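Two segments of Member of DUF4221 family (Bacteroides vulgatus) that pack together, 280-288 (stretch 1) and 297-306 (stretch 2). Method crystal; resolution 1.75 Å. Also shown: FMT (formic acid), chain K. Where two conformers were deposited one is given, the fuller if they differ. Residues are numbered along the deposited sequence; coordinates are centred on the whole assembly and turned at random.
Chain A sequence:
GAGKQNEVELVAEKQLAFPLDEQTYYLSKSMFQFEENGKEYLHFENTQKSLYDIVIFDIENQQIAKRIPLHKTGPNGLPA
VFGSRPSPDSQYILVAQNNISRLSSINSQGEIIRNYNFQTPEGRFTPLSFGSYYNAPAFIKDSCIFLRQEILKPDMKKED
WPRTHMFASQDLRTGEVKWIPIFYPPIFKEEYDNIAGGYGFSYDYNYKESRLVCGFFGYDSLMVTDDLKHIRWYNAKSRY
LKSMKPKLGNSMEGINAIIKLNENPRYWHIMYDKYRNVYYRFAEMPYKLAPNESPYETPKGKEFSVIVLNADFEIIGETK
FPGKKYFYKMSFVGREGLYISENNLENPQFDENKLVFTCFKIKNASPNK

Stretch 1, residues 280-288: YRFAEMPYK
Stretch 2 297-306: ETPKGKEFSV

Residues 280-284 and 304-306 form antiparallel strands (164° between their directions, axes 4.6 Å apart). Ala283 and Ser305 are the hydrogen-bonded pair (CA-CA 5.2 Å): Ala283 N donates to Ser305 O and Ser305 N to Ala283 O, both at 2.9 Å and nearly straight. Flanking them, Phe282-Val306 and Glu284-Phe304 are non-hydrogen-bonded pairs with CA atoms 4.5 Å apart. Just past the last bridge, the selenomethionine Met285 donates a backbone hydrogen bond from N to Glu303 O (2.9 Å). Glu303 N donates to a water O at 3.0 Å, and that water donates to Pro286 O at 2.9 Å.

Phe282 (chi1 m), Glu284 (chi1 m, chi2 t), Phe304 (chi1 p) and Val306 (chi1 t) share one face of the sheet; Ala283 and Ser305 share the other. Val306 CG2 sits 3.7 Å from the Phe282 ring centroid, over its face, a CH-pi contact.

A type I turn, Pro299 to Lys302, closed by Lys302 N to Pro299 O (3.1 Å), precedes the strand. From it the extended, all-t Lys302 side chain brings NZ to Glu284 OE1 at 2.7 Å, a salt bridge neutralising two buried charges. A second water lies within hydrogen-bonding distance of Glu284 OE1, its O 2.8 Å away, and hydrogen-bonds Thr298 OG1 at 2.7 Å. Tyr287 (chi1 t) packs against the turn, CE2 3.4 Å from Pro299 CG; its OH is satisfied elsewhere in the structure.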

# COMPACT_ATOMS: atom_id res chain seq x y z
N TYR A 280 8.17 8.58 -4.28
CA TYR A 280 6.94 9.17 -4.80
C TYR A 280 5.91 9.21 -3.67
O TYR A 280 5.60 8.18 -3.07
CB TYR A 280 6.37 8.35 -5.96
CG TYR A 280 7.36 8.11 -7.07
CD1 TYR A 280 7.82 9.15 -7.85
CD2 TYR A 280 7.81 6.81 -7.36
CE1 TYR A 280 8.76 8.93 -8.86
CE2 TYR A 280 8.74 6.58 -8.38
CZ TYR A 280 9.19 7.65 -9.14
OH TYR A 280 10.13 7.45 -10.14
N ARG A 281 5.35 10.39 -3.41
CA ARG A 281 4.23 10.49 -2.50
C ARG A 281 2.99 10.96 -3.26
O ARG A 281 2.99 12.00 -3.94
CB ARG A 281 4.53 11.44 -1.34
CG ARG A 281 3.53 11.30 -0.21
CD ARG A 281 3.75 12.25 0.95
NE ARG A 281 2.97 11.82 2.09
CZ ARG A 281 2.67 12.55 3.15
NH1 ARG A 281 3.06 13.83 3.24
NH2 ARG A 281 1.95 12.00 4.12
N PHE A 282 1.93 10.18 -3.15
CA PHE A 282 0.67 10.52 -3.82
C PHE A 282 -0.16 11.43 -2.90
O PHE A 282 -0.20 11.21 -1.69
CB PHE A 282 -0.12 9.24 -4.14
CG PHE A 282 0.42 8.45 -5.32
CD1 PHE A 282 1.69 7.89 -5.29
CD2 PHE A 282 -0.36 8.23 -6.44
CE1 PHE A 282 2.17 7.16 -6.36
CE2 PHE A 282 0.11 7.51 -7.52
CZ PHE A 282 1.39 6.96 -7.48
N ALA A 283 -0.85 12.41 -3.49
CA ALA A 283 -1.71 13.33 -2.74
C ALA A 283 -3.06 13.39 -3.43
O ALA A 283 -3.11 13.50 -4.65
CB ALA A 283 -1.08 14.71 -2.73
N GLU A 284 -4.14 13.28 -2.65
CA GLU A 284 -5.49 13.38 -3.16
C GLU A 284 -5.95 14.83 -3.03
O GLU A 284 -5.86 15.41 -1.97
CB GLU A 284 -6.43 12.46 -2.39
CG GLU A 284 -5.97 11.01 -2.31
CD GLU A 284 -7.01 10.04 -1.77
OE1 GLU A 284 -7.99 10.44 -1.08
OE2 GLU A 284 -6.86 8.82 -2.05
N MSE A 285 -6.47 15.38 -4.13
CA MSE A 285 -6.99 16.74 -4.14
C MSE A 285 -8.36 16.80 -3.51
O MSE A 285 -9.07 15.79 -3.44
CB MSE A 285 -7.07 17.25 -5.57
CG MSE A 285 -5.72 17.28 -6.31
SE MSE A 285 -4.41 18.44 -5.52
CE MSE A 285 -3.34 17.16 -4.52
N PRO A 286 -8.79 18.02 -3.10
CA PRO A 286 -10.10 18.09 -2.49
C PRO A 286 -11.24 17.72 -3.44
O PRO A 286 -11.18 17.99 -4.66
CB PRO A 286 -10.23 19.56 -2.07
CG PRO A 286 -8.85 20.13 -2.10
CD PRO A 286 -8.10 19.31 -3.12
N TYR A 287 -12.30 17.16 -2.84
CA TYR A 287 -13.46 16.71 -3.58
C TYR A 287 -14.67 16.76 -2.67
O TYR A 287 -14.55 16.81 -1.43
CB TYR A 287 -13.19 15.25 -3.97
CG TYR A 287 -14.02 14.64 -5.07
CD1 TYR A 287 -13.66 14.77 -6.38
CD2 TYR A 287 -15.15 13.89 -4.77
CE1 TYR A 287 -14.41 14.19 -7.40
CE2 TYR A 287 -15.90 13.30 -5.77
CZ TYR A 287 -15.51 13.44 -7.08
OH TYR A 287 -16.21 12.86 -8.10
N LYS A 288 -15.85 16.74 -3.28
CA LYS A 288 -17.09 16.61 -2.55
C LYS A 288 -17.87 15.45 -3.17
O LYS A 288 -18.26 15.52 -4.32
CB LYS A 288 -17.91 17.89 -2.63
CG LYS A 288 -18.81 18.08 -1.50
CD LYS A 288 -18.02 18.52 -0.20
CE LYS A 288 -18.98 18.62 0.98
NZ LYS A 288 -18.35 19.03 2.27
N GLU A 297 -15.62 4.24 -1.22
CA GLU A 297 -14.46 4.15 -2.10
C GLU A 297 -14.10 5.52 -2.67
O GLU A 297 -14.96 6.40 -2.77
CB GLU A 297 -14.73 3.17 -3.25
CG GLU A 297 -14.92 1.68 -2.79
CD GLU A 297 -13.66 1.01 -2.15
OE1 GLU A 297 -12.50 1.37 -2.51
OE2 GLU A 297 -13.83 0.07 -1.33
N THR A 298 -12.83 5.69 -3.02
CA THR A 298 -12.37 6.93 -3.63
C THR A 298 -13.13 7.16 -4.94
O THR A 298 -13.25 6.25 -5.82
CB THR A 298 -10.85 6.92 -3.87
OG1 THR A 298 -10.19 6.67 -2.62
CG2 THR A 298 -10.38 8.26 -4.51
N PRO A 299 -13.70 8.36 -5.10
CA PRO A 299 -14.44 8.63 -6.31
C PRO A 299 -13.58 8.55 -7.56
O PRO A 299 -12.41 8.93 -7.53
CB PRO A 299 -14.90 10.10 -6.12
CG PRO A 299 -14.94 10.28 -4.68
CD PRO A 299 -13.82 9.48 -4.13
N LYS A 300 -14.20 8.10 -8.65
CA LYS A 300 -13.46 7.92 -9.90
C LYS A 300 -12.98 9.27 -10.42
O LYS A 300 -12.01 9.34 -11.16
CB LYS A 300 -14.35 7.26 -10.96
CG LYS A 300 -15.02 5.96 -10.52
CD LYS A 300 -14.10 4.98 -9.90
CE LYS A 300 -14.86 3.68 -9.64
NZ LYS A 300 -13.96 2.70 -9.10
N GLY A 301 -13.65 10.36 -10.02
CA GLY A 301 -13.26 11.68 -10.47
C GLY A 301 -12.27 12.44 -9.59
O GLY A 301 -11.93 13.58 -9.91
N LYS A 302 -11.78 11.82 -8.52
CA LYS A 302 -10.90 12.53 -7.60
C LYS A 302 -9.55 12.80 -8.26
O LYS A 302 -8.93 11.92 -8.81
CB LYS A 302 -10.75 11.80 -6.25
CG LYS A 302 -10.25 12.73 -5.13
CD LYS A 302 -10.30 12.03 -3.77
CE LYS A 302 -10.07 13.03 -2.62
NZ LYS A 302 -9.88 12.42 -1.24
N GLU A 303 -9.12 14.05 -8.25
CA GLU A 303 -7.83 14.40 -8.81
C GLU A 303 -6.73 14.08 -7.82
O GLU A 303 -6.99 13.92 -6.61
CB GLU A 303 -7.80 15.86 -9.20
CG GLU A 303 -8.82 16.16 -10.30
CD GLU A 303 -9.07 17.63 -10.50
OE1 GLU A 303 -9.13 18.38 -9.48
OE2 GLU A 303 -9.24 18.01 -11.68
N PHE A 304 -5.52 13.93 -8.33
CA PHE A 304 -4.37 13.63 -7.47
C PHE A 304 -3.09 14.18 -8.05
O PHE A 304 -3.03 14.64 -9.20
CB PHE A 304 -4.24 12.11 -7.23
CG PHE A 304 -3.89 11.32 -8.45
CD1 PHE A 304 -4.88 10.99 -9.39
CD2 PHE A 304 -2.59 10.85 -8.64
CE1 PHE A 304 -4.58 10.24 -10.52
CE2 PHE A 304 -2.28 10.11 -9.78
CZ PHE A 304 -3.29 9.80 -10.72
N SER A 305 -2.06 14.20 -7.21
CA SER A 305 -0.74 14.54 -7.66
C SER A 305 0.25 13.50 -7.15
O SER A 305 -0.05 12.72 -6.25
CB SER A 305 -0.34 15.94 -7.16
OG SER A 305 -0.19 15.98 -5.76
N VAL A 306 1.44 13.55 -7.72
CA VAL A 306 2.57 12.78 -7.23
C VAL A 306 3.75 13.69 -7.01
O VAL A 306 4.21 14.39 -7.93
CB VAL A 306 2.96 11.67 -8.21
CG1 VAL A 306 4.19 10.92 -7.68
CG2 VAL A 306 1.76 10.70 -8.43
C FMT K . -12.44 1.09 -11.65
O1 FMT K . -12.68 2.30 -11.37
O2 FMT K . -12.76 0.13 -10.94
O HOH W 1 -10.27 8.86 -1.07
O HOH W 2 -10.43 16.36 -6.96